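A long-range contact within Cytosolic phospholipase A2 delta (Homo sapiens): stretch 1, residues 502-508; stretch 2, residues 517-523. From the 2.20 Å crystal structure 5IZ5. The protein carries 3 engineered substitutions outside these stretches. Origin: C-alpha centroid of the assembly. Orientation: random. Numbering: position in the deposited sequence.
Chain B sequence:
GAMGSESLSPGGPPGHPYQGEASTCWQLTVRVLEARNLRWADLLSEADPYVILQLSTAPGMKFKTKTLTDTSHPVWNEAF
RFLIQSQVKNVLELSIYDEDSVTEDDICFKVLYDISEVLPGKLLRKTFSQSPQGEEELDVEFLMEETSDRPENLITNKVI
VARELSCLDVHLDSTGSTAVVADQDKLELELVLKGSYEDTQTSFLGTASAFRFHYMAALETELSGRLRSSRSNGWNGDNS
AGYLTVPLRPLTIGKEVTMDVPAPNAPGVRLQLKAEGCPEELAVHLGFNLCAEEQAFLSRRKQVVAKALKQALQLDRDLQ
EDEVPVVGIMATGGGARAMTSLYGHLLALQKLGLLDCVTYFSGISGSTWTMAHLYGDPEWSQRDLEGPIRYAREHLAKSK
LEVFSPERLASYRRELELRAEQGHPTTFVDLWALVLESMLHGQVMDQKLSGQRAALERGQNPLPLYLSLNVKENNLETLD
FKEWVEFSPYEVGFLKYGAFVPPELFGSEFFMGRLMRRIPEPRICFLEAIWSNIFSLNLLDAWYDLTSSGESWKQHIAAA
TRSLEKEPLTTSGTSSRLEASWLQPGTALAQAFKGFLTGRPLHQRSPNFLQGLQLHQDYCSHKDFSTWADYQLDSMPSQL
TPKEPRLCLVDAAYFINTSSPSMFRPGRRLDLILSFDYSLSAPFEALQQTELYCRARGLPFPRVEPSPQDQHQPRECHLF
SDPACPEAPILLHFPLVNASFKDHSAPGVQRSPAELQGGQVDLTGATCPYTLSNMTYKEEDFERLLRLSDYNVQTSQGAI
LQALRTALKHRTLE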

# COMPACT_ATOMS: atom_id res chain seq x y z
N PRO B 502 3.72 -10.40 6.70
CA PRO B 502 4.78 -9.89 7.55
C PRO B 502 5.68 -8.93 6.78
O PRO B 502 5.87 -9.10 5.58
N PRO B 503 6.23 -7.92 7.47
CA PRO B 503 7.01 -6.92 6.76
C PRO B 503 8.19 -7.50 5.99
O PRO B 503 8.55 -6.96 4.94
N GLU B 504 8.77 -8.59 6.50
CA GLU B 504 9.90 -9.25 5.83
C GLU B 504 9.52 -9.80 4.46
O GLU B 504 10.37 -9.94 3.60
N LEU B 505 8.23 -10.05 4.23
CA LEU B 505 7.76 -10.53 2.94
C LEU B 505 7.21 -9.44 2.01
O LEU B 505 6.88 -9.73 0.86
N PHE B 506 7.09 -8.21 2.49
CA PHE B 506 6.61 -7.11 1.65
C PHE B 506 7.64 -6.78 0.58
O PHE B 506 8.79 -6.48 0.89
N GLY B 507 7.21 -6.84 -0.68
CA GLY B 507 8.11 -6.70 -1.81
C GLY B 507 8.42 -8.03 -2.48
O GLY B 507 9.05 -8.05 -3.54
N SER B 508 7.99 -9.13 -1.88
CA SER B 508 8.14 -10.45 -2.50
C SER B 508 7.01 -10.69 -3.47
O SER B 508 6.03 -9.95 -3.48
N ARG B 517 8.06 -16.00 -4.94
CA ARG B 517 9.50 -15.72 -4.93
C ARG B 517 9.86 -14.74 -3.83
O ARG B 517 9.41 -13.59 -3.83
N ARG B 518 10.68 -15.20 -2.90
CA ARG B 518 11.12 -14.40 -1.77
C ARG B 518 12.20 -13.42 -2.21
O ARG B 518 13.23 -13.81 -2.73
N ILE B 519 11.94 -12.13 -1.98
CA ILE B 519 12.91 -11.07 -2.23
C ILE B 519 13.39 -10.60 -0.87
O ILE B 519 12.59 -10.43 0.04
N PRO B 520 14.71 -10.39 -0.70
CA PRO B 520 15.19 -9.95 0.61
C PRO B 520 14.52 -8.66 1.10
O PRO B 520 14.32 -7.73 0.31
N GLU B 521 14.17 -8.61 2.38
CA GLU B 521 13.58 -7.41 2.98
C GLU B 521 14.55 -6.25 2.82
O GLU B 521 15.73 -6.40 3.11
N PRO B 522 14.07 -5.10 2.35
CA PRO B 522 15.00 -4.00 2.17
C PRO B 522 15.37 -3.29 3.47
O PRO B 522 14.70 -3.43 4.49
N ARG B 523 16.47 -2.56 3.39
CA ARG B 523 16.89 -1.59 4.39
C ARG B 523 15.75 -0.59 4.63
O ARG B 523 15.01 -0.27 3.71

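The two stretches run past each other with Glu504 beside Glu521 and Ser508 beside Ile519. They bury 424 Å² in all. One direct hydrogen bond joins them. Water bridges and van der Waals contacts supply much of the rest.

Ser508 makes that bond. Its CB points sideways, and chi1 in the m well (-70°) places OG beside the second backbone. Ile519 N donates to Ser508 OG at 2.9 Å, and the angle of 172° is nearly straight. Ser508 CB also lies 3.4 Å from Arg517 O.

Ile519 points toward stretch 1. Both of its chi angles are m. This conformation lays CG1 near the turn, with Ile519 CG1 3.5 Å from Gly507 O. Gly507 belongs to a type II turn from Leu505 to Ser508, closed by Ser508 N to Leu505 O at 3.0 Å. Its phi/psi of 103/-8 calls for glycine by itself, since a CB would be jammed against the carbonyl O of Phe506.

Arg518 starts out away from stretch 1, but its end comes back. Chi1 and chi3 are t, while chi2 lies off the wells at 149°. The long, mostly extended chain carries the guanidinium to Leu505. Leu505 also starts out away and returns, with rotamer m, t. Its CD2 covers one face of the guanidinium, and Leu505 CD2 is 3.8 Å from Arg518 CZ. Glu504 CG sits 4.2 Å from Arg518 NH2, oblique to the group.

The two glutamates meet through carbon and oxygen, not through paired carboxylates. Glu521 points toward stretch 1 and is fully extended, with chi1 and chi2 both t. This brings Glu521 OE1 to 3.5 Å from Glu504 CB. Glu504 has chi1 p and an off-well chi2 of -94°, and its end leads away. Both carboxylates have hydrogen-bond partners elsewhere in the structure.

Three waters bridge the two stretches. Water 1 donates to Glu521 OE2 at 2.7 Å and to Pro503 O at 3.2 Å, linking the extended carboxylate to the 3-10 segment. Water 2 lies 2.8 Å from Ser508 OG, 2.8 Å from Glu504 O and 2.7 Å from Ile519 O. It thus ties the serine hydroxyl to carbonyls of both stretches. Water 3 bridges Phe506 O at 3.2 Å and Pro520 O at 2.9 Å.

Phe506 points sideways with chi1 t, and its side chain stays 5.8 Å or more from stretch 2. Its carbonyl is nearer, with Phe506 O 4.4 Å from Pro522 CD. The CB of Pro520 points away, and its ring makes no contact with stretch 1.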

# COMPACT_ATOMS: atom_id res chain seq x y z
CB PRO B 502 5.57 -11.15 7.95
CG PRO B 502 4.69 -12.31 7.65
CD PRO B 502 3.75 -11.87 6.56
CB PRO B 503 7.50 -5.99 7.88
CG PRO B 503 7.40 -6.81 9.12
CD PRO B 503 6.20 -7.67 8.92
CB GLU B 504 10.55 -10.34 6.71
CG GLU B 504 9.62 -11.43 7.22
CD GLU B 504 9.08 -11.13 8.60
OE1 GLU B 504 8.52 -10.02 8.84
OE2 GLU B 504 9.22 -12.02 9.46
CB LEU B 505 6.71 -11.62 3.15
CG LEU B 505 7.20 -12.90 3.85
CD1 LEU B 505 6.08 -13.92 3.86
CD2 LEU B 505 8.43 -13.48 3.17
CB PHE B 506 6.31 -5.85 2.46
CG PHE B 506 6.03 -4.66 1.60
CD1 PHE B 506 4.81 -4.52 0.97
CD2 PHE B 506 7.02 -3.71 1.37
CE1 PHE B 506 4.55 -3.44 0.15
CE2 PHE B 506 6.77 -2.63 0.56
CZ PHE B 506 5.54 -2.50 -0.06
CB SER B 508 8.20 -11.57 -1.44
OG SER B 508 9.41 -11.50 -0.70
CB ARG B 517 9.97 -15.17 -6.29
CG ARG B 517 11.48 -15.05 -6.39
CD ARG B 517 11.93 -14.91 -7.83
NE ARG B 517 11.72 -13.55 -8.34
CZ ARG B 517 12.62 -12.56 -8.32
NH1 ARG B 517 13.83 -12.74 -7.79
NH2 ARG B 517 12.30 -11.37 -8.83
CB ARG B 518 11.65 -15.31 -0.67
CG ARG B 518 12.01 -14.59 0.61
CD ARG B 518 11.79 -15.49 1.82
NE ARG B 518 12.01 -14.77 3.07
CZ ARG B 518 11.60 -15.17 4.27
NH1 ARG B 518 10.92 -16.31 4.41
NH2 ARG B 518 11.86 -14.43 5.34
CB ILE B 519 12.26 -9.88 -2.99
CG1 ILE B 519 11.54 -10.36 -4.26
CG2 ILE B 519 13.29 -8.82 -3.33
CD1 ILE B 519 12.45 -10.98 -5.30
CB PRO B 520 16.68 -9.71 0.38
CG PRO B 520 17.03 -10.54 -0.81
CD PRO B 520 15.81 -10.57 -1.67
CB GLU B 521 13.28 -7.62 4.47
CG GLU B 521 12.57 -6.44 5.13
CD GLU B 521 12.30 -6.64 6.61
OE1 GLU B 521 12.72 -7.67 7.17
OE2 GLU B 521 11.66 -5.75 7.22
CB PRO B 522 14.23 -3.04 1.27
CG PRO B 522 12.81 -3.30 1.58
CD PRO B 522 12.72 -4.77 1.86
CB ARG B 523 18.12 -0.86 3.83
CG ARG B 523 19.21 -0.59 4.81
CD ARG B 523 20.58 -0.56 4.15
NE ARG B 523 20.78 0.57 3.24
CZ ARG B 523 21.04 0.48 1.93
NH1 ARG B 523 21.10 -0.70 1.31
NH2 ARG B 523 21.23 1.58 1.21
O HOH W 1 10.29 -4.28 5.46
O HOH W 2 10.27 -9.33 0.83
O HOH W 3 11.57 -7.21 -0.43